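Local atomic coordinates of Ras-associated and pleckstrin homology domains-containing protein 1 (Homo sapiens, PDB entry 4GN1), a protein that mediates localized membrane signals, targets EVL and VASP to the leading edge, is implicated in regulating lamellipodial dynamics, and negatively regulates cell adhesion. Residues 46-51 and 89-94; 61-66 and 234-239. All coordinates share one frame; numbering follows the deposited sequence.

Interaction 1 (46-51 and 89-94); sequences DWSLVE and IEKYAL
K91 reaches from segment 89-94, which follows strand 83-87, to the start of strand 47-53, where its NZ gives a hydrogen bond to W47 O (2.8 Å). The ammonium meets that carbonyl tilted 26° from the carbonyl plane. CG of K91 stands anti to the backbone N (chi1 -177°), and a single bend at chi3 (68°) turns the otherwise extended chain so that CE and NZ swing round to W47. On the way the aliphatic part runs alongside S48, whose OG lies 3.6 Å from K91 CE. That hydroxyl is itself held by D46 O at 3.0 Å, the OG standing above the carbonyl plane. K91 CG also lies over the neighbouring Y92 ring, 3.8 Å above the centre of one face. D46 joins more loosely, its OD1 4.0 Å from I89 CA, while OD2 forms a salt bridge with K96. Strand 47-53 belongs to the Ras-associating domain, a ubiquitin-like fold, and pairs with strands 83-87 and 58-61; helix 28-39 contributes R29 beside K91, and I61 of strand 58-61 touches both S48 and K91.

Interaction 2 (61-66 and 234-239); sequences IFEDHE and GIRIAK
Two bent side chains meet here, E63 folding at chi2 (-60°) and R236 at chi3 (73°). In each, CG lies anti to the carbonyl carbon, and the bends carry the carboxylate and the guanidinium across the gap between a loop and a helix whose nearest CA atoms, E63 and R236, are still 9.4 Å apart. The arginine grips side-on: NE donates to E63 OE1 at 3.0 Å and NH2 to E63 OE2 at 2.8 Å, one nitrogen for each oxygen. Both bonds are nearly straight, and both acceptors lie close to the guanidinium plane. OE2 is taken on its syn lone pair; OE1 is also met on the syn side, but from 22° out of the carboxylate plane. The two flat groups are nearly coplanar, and the paired bonds restrain each from rotating. This bidentate salt bridge is buried and links two domains, the Ras-associating domain through the loop after strand 58-61 and the pleckstrin homology domain through helix 225-240, the long C-terminal helix that is a hallmark of the PH fold. The loop carrying the glutamate has bonds of its own. A type I beta turn runs from E63 to E66, with E66 N bonded to E63 O (3.0 Å), and E66 OE2 accepts a hydrogen bond from E63 N (2.8 Å) through its anti lone pair. R60 binds the same E66 oxygen, and N71 takes the other. L244 and N247 of helix 242-251 pack against the E63 side chain, while R236 NH1 has a weak hydrogen bond to N233 OD1.

Interactions 1 and 2 have centres 10 Å apart and meet chiefly at D64, whose OD2 forms a salt bridge with K91 NZ (3.0 Å) and probably a hydrogen bond with Y92 OH (2.8 Å). The lysine that binds strand 47-53 is thus also tied to the loop 61-66, and R29 adds a second positive charge at the same carboxylate. A second, weaker junction lies between K91 O and R236 NH2, 3.4 Å apart, so the arginine of interaction 2 also approaches segment 89-94. F62 CZ also packs against E51 CD (3.3 Å). Through D64 and R236, segment 89-94 and strand 47-53 are thus connected to the salt bridge between the Ras-associating and PH domains.

Interaction 1 (46-51 and 89-94)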
ATOM      1  N   ASP A  46      10.168 -11.324   1.482  1.00 28.94           N
ATOM      2  CA  ASP A  46      10.126  -9.986   2.102  1.00 27.87           C
ATOM      3  C   ASP A  46      10.982  -8.878   1.458  1.00 25.68           C
ATOM      4  O   ASP A  46      10.818  -7.689   1.798  1.00 23.99           O
ATOM      5  CB  ASP A  46      10.462 -10.066   3.586  1.00 31.05           C
ATOM      6  CG  ASP A  46       9.352 -10.709   4.399  1.00 34.79           C
ATOM      7  OD1 ASP A  46       8.153 -10.412   4.154  1.00 38.14           O
ATOM      8  OD2 ASP A  46       9.678 -11.515   5.288  1.00 35.68           O
ATOM      9  N   TRP A  47      11.893  -9.261   0.563  1.00 23.52           N
ATOM     10  CA  TRP A  47      12.610  -8.272  -0.242  1.00 21.95           C
ATOM     11  C   TRP A  47      11.639  -7.517  -1.088  1.00 20.79           C
ATOM     12  O   TRP A  47      10.782  -8.103  -1.741  1.00 22.15           O
ATOM     13  CB  TRP A  47      13.729  -8.901  -1.074  1.00 21.30           C
ATOM     14  CG  TRP A  47      14.855  -9.344  -0.174  1.00 22.34           C
ATOM     15  CD1 TRP A  47      15.133 -10.633   0.258  1.00 23.42           C
ATOM     16  CD2 TRP A  47      15.847  -8.498   0.503  1.00 22.35           C
ATOM     17  NE1 TRP A  47      16.214 -10.645   1.113  1.00 24.34           N
ATOM     18  CE2 TRP A  47      16.691  -9.405   1.296  1.00 23.56           C
ATOM     19  CE3 TRP A  47      16.127  -7.138   0.511  1.00 21.81           C
ATOM     20  CZ2 TRP A  47      17.751  -8.947   2.061  1.00 24.33           C
ATOM     21  CZ3 TRP A  47      17.206  -6.685   1.283  1.00 22.96           C
ATOM     22  CH2 TRP A  47      17.999  -7.570   2.039  1.00 24.16           C
ATOM     23  N   SER A  48      11.747  -6.199  -1.055  1.00 19.22           N
ATOM     24  CA  SER A  48      10.744  -5.346  -1.640  1.00 17.90           C
ATOM     25  C   SER A  48      11.375  -4.225  -2.439  1.00 16.57           C
ATOM     26  O   SER A  48      12.514  -3.829  -2.205  1.00 16.41           O
ATOM     27  CB  SER A  48       9.881  -4.745  -0.527  1.00 18.91           C
ATOM     28  OG  SER A  48       9.210  -5.765   0.217  1.00 20.84           O
ATOM     29  N   LEU A  49      10.617  -3.710  -3.382  1.00 15.49           N
ATOM     30  CA  LEU A  49      11.020  -2.529  -4.089  1.00 15.30           C
ATOM     31  C   LEU A  49      10.032  -1.462  -3.681  1.00 15.79           C
ATOM     32  O   LEU A  49       8.794  -1.639  -3.764  1.00 15.43           O
ATOM     33  CB  LEU A  49      11.012  -2.748  -5.596  1.00 14.45           C
ATOM     34  CG  LEU A  49      11.818  -1.748  -6.428  1.00 14.57           C
ATOM     35  CD1 LEU A  49      13.335  -1.812  -6.194  1.00 14.61           C
ATOM     36  CD2 LEU A  49      11.504  -1.967  -7.899  1.00 14.02           C
ATOM     37  N   VAL A  50      10.595  -0.362  -3.212  1.00 16.33           N
ATOM     38  CA  VAL A  50       9.837   0.712  -2.622  1.00 16.60           C
ATOM     39  C   VAL A  50      10.121   1.970  -3.438  1.00 17.14           C
ATOM     40  O   VAL A  50      11.284   2.228  -3.791  1.00 16.65           O
ATOM     41  CB  VAL A  50      10.321   0.907  -1.169  1.00 17.33           C
ATOM     42  CG1 VAL A  50       9.618   2.079  -0.504  1.00 17.42           C
ATOM     43  CG2 VAL A  50      10.163  -0.383  -0.362  1.00 16.79           C
ATOM     44  N   GLU A  51       9.077   2.745  -3.754  1.00 17.88           N
ATOM     45  CA  GLU A  51       9.285   4.072  -4.372  1.00 18.68           C
ATOM     46  C   GLU A  51       8.941   5.167  -3.381  1.00 19.46           C
ATOM     47  O   GLU A  51       7.999   5.005  -2.594  1.00 19.74           O
ATOM     48  CB  GLU A  51       8.506   4.247  -5.700  1.00 19.32           C
ATOM     49  CG  GLU A  51       6.989   4.394  -5.594  1.00 19.98           C
ATOM     50  CD  GLU A  51       6.291   4.552  -6.940  1.00 20.21           C
ATOM     51  OE1 GLU A  51       5.103   4.215  -7.034  1.00 21.39           O
ATOM     52  OE2 GLU A  51       6.909   4.995  -7.922  1.00 21.50           O
ATOM     53  N   ILE A  89       8.542  -6.147   5.990  1.00 30.41           N
ATOM     54  CA  ILE A  89       7.602  -7.184   6.487  1.00 31.30           C
ATOM     55  C   ILE A  89       6.161  -6.852   6.135  1.00 30.71           C
ATOM     56  O   ILE A  89       5.378  -7.759   5.876  1.00 31.66           O
ATOM     57  CB  ILE A  89       7.772  -7.531   7.991  1.00 32.61           C
ATOM     58  CG1 ILE A  89       7.370  -6.363   8.902  1.00 32.92           C
ATOM     59  CG2 ILE A  89       9.199  -8.031   8.242  1.00 33.36           C
ATOM     60  CD1 ILE A  89       7.539  -6.632  10.387  1.00 34.61           C
ATOM     61  N   GLU A  90       5.841  -5.558   6.068  1.00 29.46           N
ATOM     62  CA  GLU A  90       4.509  -5.117   5.679  1.00 29.76           C
ATOM     63  C   GLU A  90       3.979  -5.796   4.408  1.00 30.33           C
ATOM     64  O   GLU A  90       2.765  -5.948   4.270  1.00 30.68           O
ATOM     65  CB  GLU A  90       4.447  -3.601   5.445  1.00 29.72           C
ATOM     66  CG  GLU A  90       4.687  -2.718   6.643  1.00 31.01           C
ATOM     67  CD  GLU A  90       6.022  -1.996   6.586  1.00 31.95           C
ATOM     68  OE1 GLU A  90       6.145  -0.953   7.253  1.00 34.81           O
ATOM     69  OE2 GLU A  90       6.945  -2.451   5.884  1.00 31.10           O
ATOM     70  N   LYS A  91       4.861  -6.184   3.474  1.00 29.41           N
ATOM     71  CA  LYS A  91       4.379  -6.634   2.146  1.00 27.31           C
ATOM     72  C   LYS A  91       3.518  -7.894   2.218  1.00 25.63           C
ATOM     73  O   LYS A  91       2.448  -7.948   1.627  1.00 25.08           O
ATOM     74  CB  LYS A  91       5.521  -6.799   1.107  1.00 27.11           C
ATOM     75  CG  LYS A  91       5.002  -7.197  -0.283  1.00 28.10           C
ATOM     76  CD  LYS A  91       6.063  -7.194  -1.396  1.00 30.33           C
ATOM     77  CE  LYS A  91       7.125  -8.300  -1.233  1.00 28.63           C
ATOM     78  NZ  LYS A  91       8.103  -8.330  -2.355  1.00 25.86           N
ATOM     79  N   TYR A  92       3.992  -8.908   2.925  1.00 25.08           N
ATOM     80  CA  TYR A  92       3.207 -10.132   3.040  1.00 26.30           C
ATOM     81  C   TYR A  92       2.729 -10.460   4.453  1.00 26.92           C
ATOM     82  O   TYR A  92       2.362 -11.603   4.735  1.00 28.27           O
ATOM     83  CB  TYR A  92       3.939 -11.319   2.399  1.00 25.80           C
ATOM     84  CG  TYR A  92       4.040 -11.155   0.904  1.00 25.80           C
ATOM     85  CD1 TYR A  92       2.886 -10.944   0.119  1.00 25.25           C
ATOM     86  CD2 TYR A  92       5.277 -11.178   0.264  1.00 24.72           C
ATOM     87  CE1 TYR A  92       2.972 -10.774  -1.250  1.00 24.21           C
ATOM     88  CE2 TYR A  92       5.370 -11.015  -1.100  1.00 24.22           C
ATOM     89  CZ  TYR A  92       4.219 -10.815  -1.850  1.00 24.24           C
ATOM     90  OH  TYR A  92       4.335 -10.634  -3.199  1.00 24.05           O
ATOM     91  N   ALA A  93       2.729  -9.462   5.335  1.00 27.04           N
ATOM     92  CA  ALA A  93       2.282  -9.672   6.717  1.00 28.76           C
ATOM     93  C   ALA A  93       0.899 -10.326   6.655  1.00 30.42           C
ATOM     94  O   ALA A  93       0.716 -11.463   7.085  1.00 31.46           O
ATOM     95  CB  ALA A  93       2.242  -8.363   7.496  1.00 27.57           C
ATOM     96  N   LEU A  94      -0.038  -9.616   6.035  1.00 30.54           N
ATOM     97  CA  LEU A  94      -1.390 -10.093   5.790  1.00 31.17           C
ATOM     98  C   LEU A  94      -1.505 -11.584   5.417  1.00 31.31           C
ATOM     99  O   LEU A  94      -2.450 -12.264   5.819  1.00 33.17           O
ATOM    100  CB  LEU A  94      -2.023  -9.212   4.707  1.00 30.93           C
ATOM    101  CG  LEU A  94      -3.113  -9.814   3.834  1.00 31.55           C
ATOM    102  CD1 LEU A  94      -4.419  -9.720   4.602  1.00 33.47           C
ATOM    103  CD2 LEU A  94      -3.229  -9.083   2.511  1.00 31.32           C
TER

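Interaction 2 (61-66 and 234-239)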
ATOM      1  N   ILE A  61       5.319   0.301  -1.227  1.00 14.71           N
ATOM      2  CA  ILE A  61       5.899  -0.925  -1.717  1.00 14.01           C
ATOM      3  C   ILE A  61       5.099  -1.327  -2.950  1.00 13.51           C
ATOM      4  O   ILE A  61       3.892  -1.496  -2.873  1.00 13.37           O
ATOM      5  CB  ILE A  61       5.825  -2.027  -0.654  1.00 14.41           C
ATOM      6  CG1 ILE A  61       6.508  -1.568   0.628  1.00 14.68           C
ATOM      7  CG2 ILE A  61       6.410  -3.349  -1.173  1.00 14.20           C
ATOM      8  CD1 ILE A  61       5.905  -2.161   1.886  1.00 15.57           C
ATOM      9  N   PHE A  62       5.769  -1.424  -4.094  1.00 13.11           N
ATOM     10  CA  PHE A  62       5.135  -1.893  -5.325  1.00 12.85           C
ATOM     11  C   PHE A  62       4.600  -3.275  -5.085  1.00 13.25           C
ATOM     12  O   PHE A  62       5.205  -4.028  -4.323  1.00 12.87           O
ATOM     13  CB  PHE A  62       6.169  -2.026  -6.437  1.00 12.65           C
ATOM     14  CG  PHE A  62       6.645  -0.729  -6.987  1.00 12.57           C
ATOM     15  CD1 PHE A  62       5.798   0.080  -7.717  1.00 12.80           C
ATOM     16  CD2 PHE A  62       7.945  -0.321  -6.786  1.00 12.64           C
ATOM     17  CE1 PHE A  62       6.236   1.275  -8.240  1.00 12.74           C
ATOM     18  CE2 PHE A  62       8.397   0.874  -7.319  1.00 12.84           C
ATOM     19  CZ  PHE A  62       7.542   1.666  -8.053  1.00 13.03           C
ATOM     20  N   GLU A  63       3.483  -3.619  -5.730  1.00 13.71           N
ATOM     21  CA  GLU A  63       3.105  -5.023  -5.800  1.00 14.74           C
ATOM     22  C   GLU A  63       3.946  -5.695  -6.894  1.00 14.88           C
ATOM     23  O   GLU A  63       4.293  -5.086  -7.928  1.00 14.08           O
ATOM     24  CB  GLU A  63       1.601  -5.220  -6.048  1.00 15.37           C
ATOM     25  CG  GLU A  63       0.676  -4.329  -5.207  1.00 15.37           C
ATOM     26  CD  GLU A  63       0.814  -4.514  -3.692  1.00 16.05           C
ATOM     27  OE1 GLU A  63       0.495  -3.526  -2.974  1.00 16.14           O
ATOM     28  OE2 GLU A  63       1.189  -5.624  -3.205  1.00 15.96           O
ATOM     29  N   ASP A  64       4.264  -6.959  -6.651  1.00 15.41           N
ATOM     30  CA  ASP A  64       5.247  -7.688  -7.452  1.00 15.84           C
ATOM     31  C   ASP A  64       4.846  -7.965  -8.886  1.00 16.11           C
ATOM     32  O   ASP A  64       5.695  -8.215  -9.752  1.00 16.66           O
ATOM     33  CB  ASP A  64       5.612  -8.974  -6.729  1.00 16.41           C
ATOM     34  CG  ASP A  64       6.456  -8.702  -5.514  1.00 16.44           C
ATOM     35  OD1 ASP A  64       7.045  -7.590  -5.458  1.00 15.18           O
ATOM     36  OD2 ASP A  64       6.513  -9.582  -4.620  1.00 17.78           O
ATOM     37  N   HIS A  65       3.552  -7.880  -9.136  1.00 16.13           N
ATOM     38  CA  HIS A  65       3.005  -8.079 -10.455  1.00 16.39           C
ATOM     39  C   HIS A  65       3.057  -6.871 -11.328  1.00 16.05           C
ATOM     40  O   HIS A  65       2.623  -6.933 -12.473  1.00 16.65           O
ATOM     41  CB  HIS A  65       1.557  -8.536 -10.336  1.00 16.96           C
ATOM     42  CG  HIS A  65       0.593  -7.465  -9.844  1.00 16.54           C
ATOM     43  ND1 HIS A  65      -0.317  -6.856 -10.664  1.00 17.03           N
ATOM     44  CD2 HIS A  65       0.360  -6.968  -8.583  1.00 16.16           C
ATOM     45  CE1 HIS A  65      -1.067  -6.009  -9.960  1.00 16.26           C
ATOM     46  NE2 HIS A  65      -0.646  -6.057  -8.685  1.00 16.40           N
ATOM     47  N   GLU A  66       3.548  -5.757 -10.802  1.00 15.53           N
ATOM     48  CA  GLU A  66       3.428  -4.486 -11.505  1.00 15.44           C
ATOM     49  C   GLU A  66       4.573  -4.334 -12.481  1.00 15.23           C
ATOM     50  O   GLU A  66       5.723  -4.718 -12.174  1.00 14.47           O
ATOM     51  CB  GLU A  66       3.430  -3.300 -10.525  1.00 15.27           C
ATOM     52  CG  GLU A  66       2.190  -3.228  -9.657  1.00 16.47           C
ATOM     53  CD  GLU A  66       2.076  -1.913  -8.917  1.00 17.25           C
ATOM     54  OE1 GLU A  66       1.715  -0.881  -9.573  1.00 18.91           O
ATOM     55  OE2 GLU A  66       2.312  -1.925  -7.685  1.00 16.48           O
ATOM     56  N   GLY A 234      -6.515  -3.801   3.875  1.00 27.60           N
ATOM     57  CA  GLY A 234      -7.877  -3.827   3.364  1.00 28.70           C
ATOM     58  C   GLY A 234      -7.917  -3.145   2.016  1.00 27.84           C
ATOM     59  O   GLY A 234      -8.323  -3.738   1.027  1.00 28.41           O
ATOM     60  N   ILE A 235      -7.473  -1.892   1.975  1.00 27.64           N
ATOM     61  CA  ILE A 235      -7.429  -1.138   0.722  1.00 26.69           C
ATOM     62  C   ILE A 235      -6.732  -1.911  -0.388  1.00 24.66           C
ATOM     63  O   ILE A 235      -7.221  -1.950  -1.521  1.00 24.47           O
ATOM     64  CB  ILE A 235      -6.845   0.274   0.926  1.00 27.10           C
ATOM     65  CG1 ILE A 235      -7.768   1.043   1.877  1.00 28.52           C
ATOM     66  CG2 ILE A 235      -6.706   1.028  -0.406  1.00 25.94           C
ATOM     67  CD1 ILE A 235      -7.191   2.345   2.375  1.00 28.94           C
ATOM     68  N   ARG A 236      -5.630  -2.567  -0.052  1.00 23.86           N
ATOM     69  CA  ARG A 236      -4.871  -3.358  -1.020  1.00 22.97           C
ATOM     70  C   ARG A 236      -5.674  -4.537  -1.585  1.00 24.40           C
ATOM     71  O   ARG A 236      -5.687  -4.761  -2.805  1.00 23.96           O
ATOM     72  CB  ARG A 236      -3.547  -3.821  -0.415  1.00 22.17           C
ATOM     73  CG  ARG A 236      -2.504  -2.708  -0.329  1.00 20.78           C
ATOM     74  CD  ARG A 236      -1.303  -3.110   0.506  1.00 19.90           C
ATOM     75  NE  ARG A 236      -0.469  -4.065  -0.211  1.00 19.55           N
ATOM     76  CZ  ARG A 236      -0.041  -5.220   0.273  1.00 19.41           C
ATOM     77  NH1 ARG A 236      -0.363  -5.587   1.512  1.00 20.34           N
ATOM     78  NH2 ARG A 236       0.718  -6.000  -0.490  1.00 18.73           N
ATOM     79  N   ILE A 237      -6.365  -5.263  -0.708  1.00 25.58           N
ATOM     80  CA  ILE A 237      -7.236  -6.363  -1.149  1.00 26.56           C
ATOM     81  C   ILE A 237      -8.280  -5.873  -2.145  1.00 26.95           C
ATOM     82  O   ILE A 237      -8.377  -6.382  -3.253  1.00 26.74           O
ATOM     83  CB  ILE A 237      -7.923  -7.061   0.031  1.00 27.33           C
ATOM     84  CG1 ILE A 237      -6.849  -7.706   0.905  1.00 27.08           C
ATOM     85  CG2 ILE A 237      -8.949  -8.073  -0.483  1.00 28.09           C
ATOM     86  CD1 ILE A 237      -7.354  -8.234   2.228  1.00 28.57           C
ATOM     87  N   ALA A 238      -9.021  -4.853  -1.738  1.00 27.53           N
ATOM     88  CA  ALA A 238     -10.085  -4.266  -2.551  1.00 28.00           C
ATOM     89  C   ALA A 238      -9.581  -3.659  -3.870  1.00 27.08           C
ATOM     90  O   ALA A 238     -10.339  -3.577  -4.837  1.00 27.33           O
ATOM     91  CB  ALA A 238     -10.801  -3.204  -1.737  1.00 28.96           C
ATOM     92  N   LYS A 239      -8.313  -3.219  -3.902  1.00 25.30           N
ATOM     93  CA  LYS A 239      -7.717  -2.748  -5.159  1.00 23.80           C
ATOM     94  C   LYS A 239      -7.231  -3.884  -6.063  1.00 23.11           C
ATOM     95  O   LYS A 239      -7.576  -3.928  -7.254  1.00 23.68           O
ATOM     96  CB  LYS A 239      -6.561  -1.774  -4.929  1.00 22.41           C
ATOM     97  CG  LYS A 239      -5.985  -1.260  -6.246  1.00 21.40           C
ATOM     98  CD  LYS A 239      -5.109  -0.052  -6.062  1.00 20.44           C
ATOM     99  CE  LYS A 239      -4.431   0.314  -7.364  1.00 19.92           C
ATOM    100  NZ  LYS A 239      -5.292   1.066  -8.314  1.00 19.52           N
TER